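Local coordinates for protein rutinosidase (Aspergillus niger, PDB 6I1A) that hydrolyses glycosidic bonds as a secreted family 5 rutinosidase, and probably also acts as an exo-1,3-beta-glucanase on beta-glucans, at residues S39-W42 with D43-G47; I148-A151 with T152-Y156; A286-R289 with E290-T294. One frame throughout, in Å; residues are numbered along the deposited sequence.

The three contacts follow one another along the chain without touching, each formed within a single short run of residues. Contacts 1 and 2 are the nearest pair, about 20 Å between centres and about 8 Å between nearest atoms; helix 52-59 lies against both, receiving Trp42 from the first and Glu150 and Ala151 from the second. Contact 3 lies across the centre of the chain from contact 1, about 38 Å between centres, and about 29 Å, centre to centre, from contact 2. Contacts 1 and 2 each lie beside a glycan attached to the protein, whereas contact 3 faces the second subunit. Contacts 2 and 3 belong to the family 5 cellulase region, of the TIM-barrel clan.

Contact 1. Residues S39-W42 with D43-G47; sequences SLFW and DKYSG. With NAG (2-acetamido-2-deoxy-beta-D-glucopyranose), chain G; EDO (1,2-ethanediol), chain M.
Ser46 folds its side chain back onto Trp42, four residues earlier. With chi1 at 71°, OG lies between its own backbone N and carbonyl carbon, from where it reaches Trp42 O at 2.7 Å; Ser46 N binds the same oxygen from the opposite face of the carbonyl plane, so that two donors of one residue grip it. The backbone sets Ser46 CB over one face of the indole, 3.4 Å from the centroid of the five-membered ring, as a CH-pi contact; Trp42 CG, anti to its backbone N (chi1 -152°), brings the ring beneath it. Trp42 NE1 is itself hydrogen-bonded to Ala49 O.

Helix 39-45 gives way to a loop here, and Gly47 is the first residue to leave helical angles, with positive phi. On another side of the helix Phe41 CD1 approaches Tyr45 CD2 to 3.6 Å; the rings are inclined at 53°, and both rest on Val66 of helix 63-73. Lys44 extends alongside Tyr45, its CG over the centre of the phenol ring and NZ donating to Tyr45 OH at 2.9 Å.

At the start of the helix, Asp43 N bonds to Ser39 O at 2.8 Å. An ethanediol, probably from the crystallisation liquor, bridges the two side chains, accepting from Ser39 OG and donating to Asp43 OD1; Ser39 OG is also hydrogen-bonded with Asn345 N. Beside them runs an attached glycan, whose C6 comes within 3.6 Å of Leu40 CA.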
loop_
_atom_site.group_PDB
_atom_site.type_symbol
_atom_site.label_atom_id
_atom_site.label_comp_id
_atom_site.label_asym_id
_atom_site.label_seq_id
_atom_site.Cartn_x
_atom_site.Cartn_y
_atom_site.Cartn_z
ATOM N N SER A 39 -10.297 -27.081 9.700
ATOM C CA SER A 39 -11.310 -27.427 8.665
ATOM C C SER A 39 -12.252 -28.528 9.183
ATOM O O SER A 39 -13.412 -28.429 8.836
ATOM C CB SER A 39 -10.602 -27.902 7.373
ATOM O OG SER A 39 -9.735 -26.873 6.908
ATOM N N LEU A 40 -11.734 -29.492 9.928
ATOM C CA LEU A 40 -12.593 -30.631 10.381
ATOM C C LEU A 40 -13.626 -30.069 11.350
ATOM O O LEU A 40 -14.836 -30.303 11.142
ATOM C CB LEU A 40 -11.741 -31.692 11.045
ATOM C CG LEU A 40 -12.515 -32.873 11.629
ATOM C CD1 LEU A 40 -13.454 -33.467 10.583
ATOM C CD2 LEU A 40 -11.527 -33.920 12.127
ATOM N N PHE A 41 -13.179 -29.178 12.215
ATOM C CA PHE A 41 -14.131 -28.565 13.183
ATOM C C PHE A 41 -15.210 -27.831 12.421
ATOM O O PHE A 41 -16.413 -27.960 12.733
ATOM C CB PHE A 41 -13.334 -27.686 14.144
ATOM C CG PHE A 41 -14.228 -26.966 15.112
ATOM C CD1 PHE A 41 -14.759 -27.658 16.182
ATOM C CD2 PHE A 41 -14.508 -25.620 14.975
ATOM C CE1 PHE A 41 -15.570 -26.975 17.103
ATOM C CE2 PHE A 41 -15.339 -24.967 15.872
ATOM C CZ PHE A 41 -15.905 -25.674 16.909
ATOM N N TRP A 42 -14.842 -26.917 11.556
ATOM C CA TRP A 42 -15.777 -26.052 10.833
ATOM C C TRP A 42 -16.721 -26.875 9.970
ATOM O O TRP A 42 -17.948 -26.611 9.899
ATOM C CB TRP A 42 -15.082 -24.964 10.016
ATOM C CG TRP A 42 -15.945 -23.761 9.854
ATOM C CD1 TRP A 42 -16.762 -23.404 8.841
ATOM C CD2 TRP A 42 -16.135 -22.747 10.883
ATOM N NE1 TRP A 42 -17.411 -22.229 9.106
ATOM C CE2 TRP A 42 -17.050 -21.830 10.384
ATOM C CE3 TRP A 42 -15.540 -22.541 12.131
ATOM C CZ2 TRP A 42 -17.387 -20.662 11.084
ATOM C CZ3 TRP A 42 -15.897 -21.401 12.846
ATOM C CH2 TRP A 42 -16.807 -20.499 12.315
ATOM N N ASP A 43 -16.167 -27.860 9.252
ATOM C CA ASP A 43 -17.020 -28.651 8.343
ATOM C C ASP A 43 -18.021 -29.460 9.155
ATOM O O ASP A 43 -19.175 -29.584 8.675
ATOM C CB ASP A 43 -16.137 -29.569 7.500
ATOM C CG ASP A 43 -15.301 -28.866 6.464
ATOM O OD1 ASP A 43 -15.454 -27.649 6.283
ATOM O OD2 ASP A 43 -14.461 -29.576 5.843
ATOM N N LYS A 44 -17.632 -29.992 10.294
ATOM C CA LYS A 44 -18.520 -30.808 11.162
ATOM C C LYS A 44 -19.603 -29.948 11.832
ATOM O O LYS A 44 -20.763 -30.395 11.923
ATOM C CB LYS A 44 -17.730 -31.548 12.229
ATOM C CG LYS A 44 -18.517 -32.569 13.033
ATOM C CD LYS A 44 -17.594 -33.471 13.786
ATOM C CE LYS A 44 -18.360 -34.437 14.663
ATOM N NZ LYS A 44 -17.541 -34.813 15.837
ATOM N N TYR A 45 -19.295 -28.733 12.286
ATOM C CA TYR A 45 -20.178 -27.997 13.228
ATOM C C TYR A 45 -20.752 -26.687 12.726
ATOM O O TYR A 45 -21.724 -26.174 13.352
ATOM C CB TYR A 45 -19.439 -27.779 14.526
ATOM C CG TYR A 45 -19.140 -29.037 15.289
ATOM C CD1 TYR A 45 -20.161 -29.847 15.815
ATOM C CD2 TYR A 45 -17.850 -29.401 15.524
ATOM C CE1 TYR A 45 -19.852 -30.992 16.542
ATOM C CE2 TYR A 45 -17.537 -30.555 16.242
ATOM C CZ TYR A 45 -18.547 -31.358 16.725
ATOM O OH TYR A 45 -18.202 -32.468 17.451
ATOM N N SER A 46 -20.314 -26.126 11.606
ATOM C CA SER A 46 -20.723 -24.770 11.206
ATOM C C SER A 46 -22.089 -24.732 10.552
ATOM O O SER A 46 -22.697 -23.651 10.518
ATOM C CB SER A 46 -19.712 -24.103 10.308
ATOM O OG SER A 46 -19.687 -24.709 8.987
ATOM N N GLY A 47 -22.530 -25.831 9.927
ATOM C CA GLY A 47 -23.683 -25.747 9.047
ATOM C C GLY A 47 -23.493 -24.824 7.876
ATOM O O GLY A 47 -24.469 -24.433 7.333
HETATM C C1 NAG G . -9.682 -30.831 4.560
HETATM C C2 NAG G . -9.792 -31.894 3.456
HETATM C C3 NAG G . -11.206 -32.415 3.416
HETATM C C4 NAG G . -11.596 -32.944 4.750
HETATM C C5 NAG G . -11.464 -31.761 5.709
HETATM C C6 NAG G . -11.870 -32.049 7.135
HETATM C C7 NAG G . -8.226 -31.387 1.644
HETATM C C8 NAG G . -7.342 -32.449 2.215
HETATM N N2 NAG G . -9.472 -31.233 2.164
HETATM O O3 NAG G . -11.264 -33.427 2.400
HETATM O O4 NAG G . -13.008 -33.360 4.752
HETATM O O5 NAG G . -10.051 -31.444 5.729
HETATM O O6 NAG G . -11.166 -33.212 7.585
HETATM O O7 NAG G . -7.779 -30.612 0.812
HETATM C C1 EDO M . -13.393 -24.721 6.251
HETATM O O1 EDO M . -13.144 -26.099 5.981
HETATM C C2 EDO M . -12.143 -23.947 6.012
HETATM O O2 EDO M . -10.981 -24.396 6.665
#

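Contact 2. Residues I148-A151 with T152-Y156; sequences IGEA and TGHWY. With NAG (2-acetamido-2-deoxy-beta-D-glucopyranose), chain D; EDO (1,2-ethanediol), chain V; EDO (1,2-ethanediol), chain I.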
loop_
_atom_site.group_PDB
_atom_site.type_symbol
_atom_site.label_atom_id
_atom_site.label_comp_id
_atom_site.label_asym_id
_atom_site.label_seq_id
_atom_site.Cartn_x
_atom_site.Cartn_y
_atom_site.Cartn_z
ATOM N N ILE A 148 -14.379 -12.061 13.382
ATOM C CA ILE A 148 -13.439 -11.786 14.472
ATOM C C ILE A 148 -13.927 -10.567 15.290
ATOM O O ILE A 148 -13.622 -10.517 16.494
ATOM C CB ILE A 148 -12.016 -11.583 13.976
ATOM C CG1 ILE A 148 -11.923 -10.549 12.870
ATOM C CG2 ILE A 148 -11.459 -12.932 13.507
ATOM C CD1 ILE A 148 -10.493 -10.055 12.574
ATOM N N GLY A 149 -14.676 -9.631 14.701
ATOM C CA GLY A 149 -15.107 -8.407 15.362
ATOM C C GLY A 149 -16.389 -8.613 16.167
ATOM O O GLY A 149 -16.703 -7.695 16.970
ATOM N N GLU A 150 -17.133 -9.675 15.885
ATOM C CA GLU A 150 -18.370 -10.137 16.586
ATOM C C GLU A 150 -19.063 -11.127 15.637
ATOM O O GLU A 150 -19.481 -12.207 16.070
ATOM C CB GLU A 150 -19.381 -9.024 16.889
ATOM C CG GLU A 150 -20.694 -9.608 17.453
ATOM C CD GLU A 150 -21.661 -8.531 17.886
ATOM O OE1 GLU A 150 -22.269 -7.817 17.068
ATOM O OE2 GLU A 150 -21.792 -8.367 19.138
ATOM N N ALA A 151 -19.307 -10.720 14.402
ATOM C CA ALA A 151 -20.051 -11.503 13.391
ATOM C C ALA A 151 -19.923 -10.847 12.025
ATOM O O ALA A 151 -19.765 -9.615 11.903
ATOM C CB ALA A 151 -21.512 -11.602 13.755
ATOM N N THR A 152 -20.069 -11.701 10.994
ATOM C CA THR A 152 -20.100 -11.198 9.616
ATOM C C THR A 152 -21.162 -10.143 9.448
ATOM O O THR A 152 -22.343 -10.383 9.859
ATOM C CB THR A 152 -20.287 -12.349 8.626
ATOM O OG1 THR A 152 -19.291 -13.310 8.860
ATOM C CG2 THR A 152 -20.213 -11.850 7.193
ATOM N N GLY A 153 -20.856 -8.991 8.886
ATOM C CA GLY A 153 -21.821 -7.937 8.608
ATOM C C GLY A 153 -22.139 -7.055 9.799
ATOM O O GLY A 153 -22.951 -6.136 9.610
ATOM N N HIS A 154 -21.454 -7.178 10.950
ATOM C CA HIS A 154 -21.728 -6.345 12.142
ATOM C C HIS A 154 -20.699 -5.229 12.285
ATOM O O HIS A 154 -19.531 -5.527 12.583
ATOM C CB HIS A 154 -21.774 -7.161 13.427
ATOM C CG HIS A 154 -22.887 -8.148 13.543
ATOM N ND1 HIS A 154 -23.282 -8.620 14.802
ATOM C CD2 HIS A 154 -23.655 -8.775 12.636
ATOM C CE1 HIS A 154 -24.214 -9.534 14.608
ATOM N NE2 HIS A 154 -24.517 -9.652 13.319
ATOM N N TRP A 155 -21.144 -4.006 12.122
ATOM C CA TRP A 155 -20.356 -2.771 12.374
ATOM C C TRP A 155 -21.061 -1.849 13.367
ATOM O O TRP A 155 -20.741 -0.697 13.450
ATOM C CB TRP A 155 -20.081 -2.030 11.068
ATOM C CG TRP A 155 -19.097 -2.589 10.089
ATOM C CD1 TRP A 155 -17.756 -2.312 10.082
ATOM C CD2 TRP A 155 -19.381 -3.394 8.939
ATOM N NE1 TRP A 155 -17.197 -2.884 8.984
ATOM C CE2 TRP A 155 -18.152 -3.554 8.263
ATOM C CE3 TRP A 155 -20.535 -3.976 8.397
ATOM C CZ2 TRP A 155 -18.015 -4.270 7.066
ATOM C CZ3 TRP A 155 -20.409 -4.653 7.207
ATOM C CH2 TRP A 155 -19.170 -4.813 6.557
ATOM N N TYR A 156 -21.995 -2.431 14.132
ATOM C CA TYR A 156 -22.870 -1.622 14.981
ATOM C C TYR A 156 -22.147 -0.951 16.140
ATOM O O TYR A 156 -22.690 0.022 16.731
ATOM C CB TYR A 156 -24.036 -2.469 15.539
ATOM C CG TYR A 156 -24.849 -3.196 14.476
ATOM C CD1 TYR A 156 -25.745 -2.459 13.678
ATOM C CD2 TYR A 156 -24.716 -4.531 14.195
ATOM C CE1 TYR A 156 -26.525 -3.099 12.707
ATOM C CE2 TYR A 156 -25.490 -5.186 13.225
ATOM C CZ TYR A 156 -26.360 -4.437 12.466
ATOM O OH TYR A 156 -27.085 -5.072 11.469
HETATM C C1 NAG D . -26.844 0.465 19.393
HETATM C C2 NAG D . -28.164 1.146 19.732
HETATM C C3 NAG D . -29.144 0.022 20.102
HETATM C C4 NAG D . -29.234 -0.965 18.979
HETATM C C5 NAG D . -27.888 -1.592 18.603
HETATM C C6 NAG D . -27.936 -2.440 17.326
HETATM C C7 NAG D . -28.150 3.370 20.689
HETATM C C8 NAG D . -27.944 4.117 21.961
HETATM N N2 NAG D . -28.023 2.069 20.811
HETATM O O3 NAG D . -30.479 0.613 20.226
HETATM O O4 NAG D . -30.069 -2.096 19.378
HETATM O O5 NAG D . -26.988 -0.503 18.355
HETATM O O6 NAG D . -26.695 -3.155 17.285
HETATM O O7 NAG D . -28.436 3.886 19.600
HETATM C C1 EDO V . -24.170 -7.780 21.220
HETATM O O1 EDO V . -24.980 -6.928 22.076
HETATM C C2 EDO V . -24.748 -8.213 19.878
HETATM O O2 EDO V . -24.649 -7.262 18.749
HETATM C C1 EDO I . -15.875 -13.778 7.823
HETATM O O1 EDO I . -16.557 -12.841 8.602
HETATM C C2 EDO I . -16.013 -13.444 6.425
HETATM O O2 EDO I . -17.337 -13.634 5.932
#
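His154 ND1 donates to Glu150 OE1 across 2.6 Å, in a nearly straight bond with an N-H...O angle of 177°. The oxygen lies in the plane of the imidazole, at its edge, but the carboxylate is turned almost perpendicular to the ring, with 88° between the two planes, and is met on the anti side of OE1 by a donor tilted from the carboxylate plane. Glu150 gets there with an extended chain, CG anti to the backbone N (chi1 173°), which brings OE1 to the edge of the ring at ND1. OE1 also accepts a 3.0 Å bond from O2 of an ethanediol, while OE2 is held by Tyr97 OH and Gly141 N. Bonds to both oxygens thus fix the rotation of the carboxylate.

A backbone bond, His154 N to Ala151 O at 3.1 Å, closes a type II beta turn from Ala151 to His154, with Gly153 at positive phi in its third position. Within the turn, Thr152 OG1 shares a hydrogen bond with O1 of a second ethanediol at 2.8 Å and is also hydrogen-bonded with Ser50 OG. The turn folds the histidine back over Ala151, whose CB sits over the centre of one ring face, 3.5 Å from the centroid and almost on the ring normal, as a CH-pi contact. Tyr156 CE2 comes over the other face, offset toward the rim.

The whole turn belongs to the long loop between strand 131-136 and helix 161-179 of the barrel. Trp53 of helix 52-59 lies against Glu150 and Ala151 and meets the His154 ring edge-to-face, joining this loop to that helix.

Contact 3. Residues A286-R289 with E290-T294; sequences ADAR and EKSGT. With EDO (1,2-ethanediol), chain P.
Glu290 folds its side chain back beside Arg289 (chi2 -54°), OE2 lying 3.7 Å from Arg289 CB, while its backbone N bonds to Ala286 O at 3.0 Å and its CG lies 3.3 Å from that oxygen. Its carboxylate turns outward: Glu290 OE1 forms a salt bridge with Arg289 of the second subunit, and Arg289 NH2 makes the reciprocal bridge to Glu290 of that subunit.

Next in line, Lys291 binds Asp287 twice. Its N donates to Asp287 O at 2.8 Å, and the extended side chain, with CG beside the backbone N (chi1 -54°), runs back along the helix until NZ forms a salt bridge with Asp287 OD1 at 2.8 Å. The ammonium meets the syn side of that oxygen, 34° out of the carboxylate plane; Asp287 OD2 is held by Tyr269 OH.

Ser292 OG bonds to Ala288 O at 2.6 Å, in the carbonyl plane and on a lone pair. A water accepts from Ser292 N and lies near Arg289 O and Gly293 O. Gly293 then turns away at positive phi.

Here helix 280-290 gives way to the loop leading to strand 299-308, an alpha-to-beta connection of the kind that builds a TIM barrel.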
loop_
_atom_site.group_PDB
_atom_site.type_symbol
_atom_site.label_atom_id
_atom_site.label_comp_id
_atom_site.label_asym_id
_atom_site.label_seq_id
_atom_site.Cartn_x
_atom_site.Cartn_y
_atom_site.Cartn_z
ATOM N N ALA A 286 10.174 -4.086 4.449
ATOM C CA ALA A 286 9.429 -2.871 4.089
ATOM C C ALA A 286 8.459 -2.481 5.222
ATOM O O ALA A 286 8.374 -1.297 5.649
ATOM C CB ALA A 286 8.704 -3.044 2.767
ATOM N N ASP A 287 7.743 -3.451 5.762
ATOM C CA ASP A 287 6.821 -3.194 6.870
ATOM C C ASP A 287 7.596 -2.669 8.058
ATOM O O ASP A 287 7.174 -1.730 8.747
ATOM C CB ASP A 287 6.043 -4.467 7.224
ATOM C CG ASP A 287 4.955 -4.830 6.238
ATOM O OD1 ASP A 287 4.544 -3.957 5.418
ATOM O OD2 ASP A 287 4.479 -5.965 6.304
ATOM N N ALA A 288 8.703 -3.314 8.402
ATOM C CA ALA A 288 9.444 -2.895 9.583
ATOM C C ALA A 288 10.010 -1.480 9.399
ATOM O O ALA A 288 10.040 -0.659 10.356
ATOM C CB ALA A 288 10.598 -3.835 9.909
ATOM N N ARG A 289 10.560 -1.180 8.231
ATOM C CA ARG A 289 11.184 0.123 7.976
ATOM C C ARG A 289 10.162 1.244 7.976
ATOM O O ARG A 289 10.500 2.361 8.475
ATOM C CB ARG A 289 11.962 0.158 6.675
ATOM C CG ARG A 289 13.219 -0.681 6.738
ATOM C CD ARG A 289 14.190 -0.444 5.604
ATOM N NE ARG A 289 13.631 -0.854 4.320
ATOM C CZ ARG A 289 14.358 -1.227 3.301
ATOM N NH1 ARG A 289 15.669 -1.223 3.351
ATOM N NH2 ARG A 289 13.761 -1.617 2.187
ATOM N N GLU A 290 8.940 1.010 7.475
ATOM C CA GLU A 290 7.991 2.134 7.249
ATOM C C GLU A 290 6.838 2.104 8.233
ATOM O O GLU A 290 6.099 3.141 8.265
ATOM C CB GLU A 290 7.439 2.082 5.828
ATOM C CG GLU A 290 8.473 1.850 4.758
ATOM C CD GLU A 290 9.649 2.808 4.726
ATOM O OE1 GLU A 290 9.613 3.907 5.337
ATOM O OE2 GLU A 290 10.695 2.452 4.078
ATOM N N LYS A 291 6.593 1.019 8.973
ATOM C CA LYS A 291 5.348 0.870 9.756
ATOM C C LYS A 291 5.687 0.600 11.223
ATOM O O LYS A 291 4.900 -0.152 11.866
ATOM C CB LYS A 291 4.451 -0.230 9.165
ATOM C CG LYS A 291 4.157 -0.027 7.688
ATOM C CD LYS A 291 3.346 -1.164 7.055
ATOM C CE LYS A 291 3.222 -0.998 5.566
ATOM N NZ LYS A 291 2.537 -2.125 4.878
ATOM N N SER A 292 6.771 1.141 11.756
ATOM C CA SER A 292 7.189 0.950 13.171
ATOM C C SER A 292 7.095 2.256 13.975
ATOM O O SER A 292 7.605 2.236 15.087
ATOM C CB SER A 292 8.531 0.365 13.266
ATOM O OG SER A 292 8.622 -0.892 12.580
ATOM N N GLY A 293 6.448 3.273 13.433
ATOM C CA GLY A 293 6.341 4.563 14.149
ATOM C C GLY A 293 7.646 5.327 14.183
ATOM O O GLY A 293 8.628 4.929 13.540
ATOM N N THR A 294 7.668 6.436 14.930
ATOM C CA THR A 294 8.848 7.336 15.006
ATOM C C THR A 294 9.670 7.019 16.241
ATOM O O THR A 294 10.766 7.657 16.409
ATOM C CB THR A 294 8.422 8.807 15.078
ATOM O OG1 THR A 294 7.715 8.955 16.317
ATOM C CG2 THR A 294 7.683 9.241 13.839
HETATM C C1 EDO P . 5.353 5.611 5.807
HETATM O O1 EDO P . 6.386 5.492 6.819
HETATM C C2 EDO P . 4.667 6.918 5.970
HETATM O O2 EDO P . 4.537 7.339 7.335
HETATM O O HOH W 1 8.685 3.135 10.974
#